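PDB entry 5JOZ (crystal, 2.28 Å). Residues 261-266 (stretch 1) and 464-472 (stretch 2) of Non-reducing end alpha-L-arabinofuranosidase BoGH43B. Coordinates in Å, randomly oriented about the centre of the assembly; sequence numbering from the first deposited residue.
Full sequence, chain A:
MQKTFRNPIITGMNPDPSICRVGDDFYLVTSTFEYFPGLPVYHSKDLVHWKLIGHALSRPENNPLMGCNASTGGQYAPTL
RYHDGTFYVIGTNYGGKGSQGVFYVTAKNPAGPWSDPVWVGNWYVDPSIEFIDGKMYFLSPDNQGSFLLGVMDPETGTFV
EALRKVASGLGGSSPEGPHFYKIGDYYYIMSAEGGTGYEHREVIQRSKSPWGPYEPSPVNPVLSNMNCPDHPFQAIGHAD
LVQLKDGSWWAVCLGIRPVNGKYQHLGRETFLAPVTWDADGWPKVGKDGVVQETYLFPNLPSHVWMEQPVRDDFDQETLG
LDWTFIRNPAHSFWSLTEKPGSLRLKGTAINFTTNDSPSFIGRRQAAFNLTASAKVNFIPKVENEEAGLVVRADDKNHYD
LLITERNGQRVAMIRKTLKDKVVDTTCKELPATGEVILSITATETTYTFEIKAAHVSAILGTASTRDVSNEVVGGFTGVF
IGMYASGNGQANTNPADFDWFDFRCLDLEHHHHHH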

# COMPACT_ATOMS: atom_id res chain seq x y z
N GLY A 261 -0.11 4.34 -21.50
CA GLY A 261 -0.62 2.98 -21.61
C GLY A 261 0.37 1.83 -21.52
O GLY A 261 -0.00 0.71 -21.87
N LYS A 262 1.60 2.06 -21.03
CA LYS A 262 2.69 1.03 -21.05
C LYS A 262 3.13 0.52 -19.67
O LYS A 262 3.24 -0.70 -19.47
N TYR A 263 3.45 1.44 -18.76
CA TYR A 263 4.06 1.11 -17.46
C TYR A 263 3.46 1.88 -16.27
O TYR A 263 2.88 2.97 -16.44
N GLN A 264 3.56 1.29 -15.08
CA GLN A 264 3.06 1.93 -13.85
C GLN A 264 4.10 1.82 -12.75
O GLN A 264 4.69 0.76 -12.51
N HIS A 265 4.33 2.94 -12.06
CA HIS A 265 5.32 3.01 -10.98
C HIS A 265 4.76 3.45 -9.63
O HIS A 265 5.39 3.17 -8.62
N LEU A 266 3.60 4.10 -9.59
CA LEU A 266 2.99 4.49 -8.33
C LEU A 266 2.40 3.31 -7.55
O LEU A 266 2.16 3.44 -6.36
N SER A 464 14.52 7.82 -15.26
CA SER A 464 13.19 7.44 -15.76
C SER A 464 12.32 6.80 -14.68
O SER A 464 12.79 6.00 -13.87
N THR A 465 11.04 7.15 -14.69
CA THR A 465 10.03 6.45 -13.89
C THR A 465 9.81 5.03 -14.43
O THR A 465 9.48 4.11 -13.67
N ARG A 466 9.99 4.87 -15.74
CA ARG A 466 9.90 3.58 -16.42
C ARG A 466 10.83 2.50 -15.84
O ARG A 466 10.41 1.34 -15.68
N ASP A 467 12.07 2.86 -15.53
CA ASP A 467 13.03 1.88 -15.01
C ASP A 467 12.73 1.40 -13.57
O ASP A 467 13.32 0.42 -13.11
N VAL A 468 11.80 2.09 -12.88
CA VAL A 468 11.33 1.65 -11.57
C VAL A 468 9.90 1.13 -11.60
O VAL A 468 9.28 0.96 -10.55
N SER A 469 9.39 0.82 -12.79
CA SER A 469 7.98 0.49 -12.96
C SER A 469 7.75 -0.97 -12.61
O SER A 469 8.67 -1.79 -12.66
N ASN A 470 6.51 -1.30 -12.26
CA ASN A 470 6.10 -2.69 -12.02
C ASN A 470 6.45 -3.62 -13.19
O ASN A 470 6.91 -4.75 -12.98
N GLU A 471 6.26 -3.13 -14.41
CA GLU A 471 6.45 -3.94 -15.61
C GLU A 471 7.91 -4.31 -15.85
O GLU A 471 8.18 -5.33 -16.49
N VAL A 472 8.84 -3.51 -15.33
CA VAL A 472 10.27 -3.80 -15.38
C VAL A 472 10.77 -4.55 -14.13
O VAL A 472 11.57 -5.47 -14.25

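The contact between the two stretches, which buries 470 Å² counting both sides, is anchored by two hydrogen bonds to the backbone of Gln-264. Asn-470 N donates to Gln-264 O at 2.8 Å with an N-H...O angle of 163°, and Gln-264 N donates to Glu-471 OE1 at 3.0 Å with an angle of 162°. Both are short and nearly linear, so the NH and the carbonyl of one residue are satisfied by two successive residues at the start of a helix. Glu-471 reaches its donor by pointing its CA-to-CB bond toward stretch 1 and folding back through chi1 m and chi2 p; its OE1 also lies 3.6 Å from Tyr-263 CA.

The side chain of Gln-264 (chi1 p, chi2 p) leaves the backbone sideways, but its end comes nearer to stretch 2, bringing NE2 to 3.3 Å from Asn-470 CB. Its amide is served at both ends: OE1 is hydrogen-bonded to a residue flanking the stretches, while NE2 donates to water 1, with 3.2 Å between NE2 and the water O. The same water donates to Asn-470 OD1, 2.8 Å from its O, and weakly to Glu-471 OE2, 3.3 Å from its O. One water thus links three side chains across the contact. Asn-470, with chi1 t, has its ND2 satisfied elsewhere in the structure.

Ser-469 (chi1 p) points toward stretch 1, yet its hydroxyl serves its own stretch. OG donates to Arg-466 O at 2.8 Å and, from the N-cap position, accepts a weak capping bond from Val-472 N, with 3.4 Å between N and OG and an angle of 143°. Against stretch 1, OG makes a 3.7 Å contact with Tyr-263 CB.

Two rings supply the less polar packing, both on side chains with chi1 p that leave the backbone sideways. Over one face of Tyr-263, Arg-466 CB sits 3.8 Å from the centroid of the ring atoms CG to CZ, 13° off the normal, a CH-pi contact. The start of the Arg-466 side chain therefore packs here, although its end leads away. Thr-465 OG1 approaches the edge of the tyrosine ring, 3.5 Å from CE1, but finds its hydrogen-bonding partner elsewhere in the structure.

Thr-465 (chi1 p) points toward stretch 1 and covers one face of His-265. Its CB lies 3.5 Å from the centroid of the ring atoms CG to NE2, only 10° off the normal, and its CG2 is 3.5 Å from His-265 NE2.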

# COMPACT_ATOMS: atom_id res chain seq x y z
CB LYS A 262 3.96 1.54 -21.73
CG LYS A 262 3.80 2.34 -23.00
CD LYS A 262 3.18 1.55 -24.13
CE LYS A 262 3.44 2.26 -25.46
NZ LYS A 262 2.49 1.83 -26.52
CB TYR A 263 5.58 1.31 -17.54
CG TYR A 263 6.03 2.72 -17.88
CD1 TYR A 263 6.23 3.67 -16.88
CD2 TYR A 263 6.28 3.10 -19.20
CE1 TYR A 263 6.65 4.96 -17.17
CE2 TYR A 263 6.70 4.39 -19.51
CZ TYR A 263 6.88 5.32 -18.50
OH TYR A 263 7.29 6.61 -18.80
CB GLN A 264 1.68 1.35 -13.43
CG GLN A 264 1.67 -0.06 -12.83
CD GLN A 264 1.90 -0.10 -11.33
OE1 GLN A 264 2.08 0.93 -10.70
NE2 GLN A 264 1.88 -1.30 -10.76
CB HIS A 265 6.52 3.88 -11.37
CG HIS A 265 6.19 5.32 -11.62
ND1 HIS A 265 5.53 5.76 -12.75
CD2 HIS A 265 6.49 6.44 -10.90
CE1 HIS A 265 5.41 7.08 -12.70
NE2 HIS A 265 5.98 7.51 -11.59
CB LEU A 266 1.89 5.53 -8.54
CG LEU A 266 2.21 6.82 -9.31
CD1 LEU A 266 1.04 7.79 -9.19
CD2 LEU A 266 3.50 7.47 -8.84
CB SER A 464 13.32 6.47 -16.95
OG SER A 464 13.81 5.21 -16.52
CB THR A 465 8.70 7.21 -13.89
OG1 THR A 465 8.25 7.39 -15.23
CG2 THR A 465 8.84 8.56 -13.21
CB ARG A 466 10.24 3.78 -17.90
CG ARG A 466 10.01 2.60 -18.82
CD ARG A 466 10.67 2.86 -20.16
NE ARG A 466 12.12 2.98 -20.00
CZ ARG A 466 12.98 3.26 -20.98
NH1 ARG A 466 12.56 3.44 -22.23
NH2 ARG A 466 14.27 3.34 -20.70
CB ASP A 467 14.48 2.40 -15.10
CG ASP A 467 15.06 2.32 -16.50
OD1 ASP A 467 14.77 1.34 -17.23
OD2 ASP A 467 15.83 3.23 -16.86
CB VAL A 468 11.55 2.74 -10.48
CG1 VAL A 468 13.04 2.90 -10.20
CG2 VAL A 468 10.92 4.08 -10.86
CB SER A 469 7.54 0.79 -14.39
OG SER A 469 8.04 -0.19 -15.29
CB ASN A 470 4.60 -2.78 -11.78
CG ASN A 470 4.15 -4.20 -11.49
OD1 ASN A 470 3.48 -4.83 -12.32
ND2 ASN A 470 4.55 -4.72 -10.34
CB GLU A 471 5.84 -3.25 -16.84
CG GLU A 471 4.31 -3.29 -16.90
CD GLU A 471 3.61 -2.29 -15.98
OE1 GLU A 471 4.28 -1.64 -15.14
OE2 GLU A 471 2.38 -2.13 -16.12
CB VAL A 472 11.08 -2.50 -15.59
CG1 VAL A 472 12.59 -2.75 -15.47
CG2 VAL A 472 10.74 -1.90 -16.95
O HOH W 1 1.30 -3.25 -13.17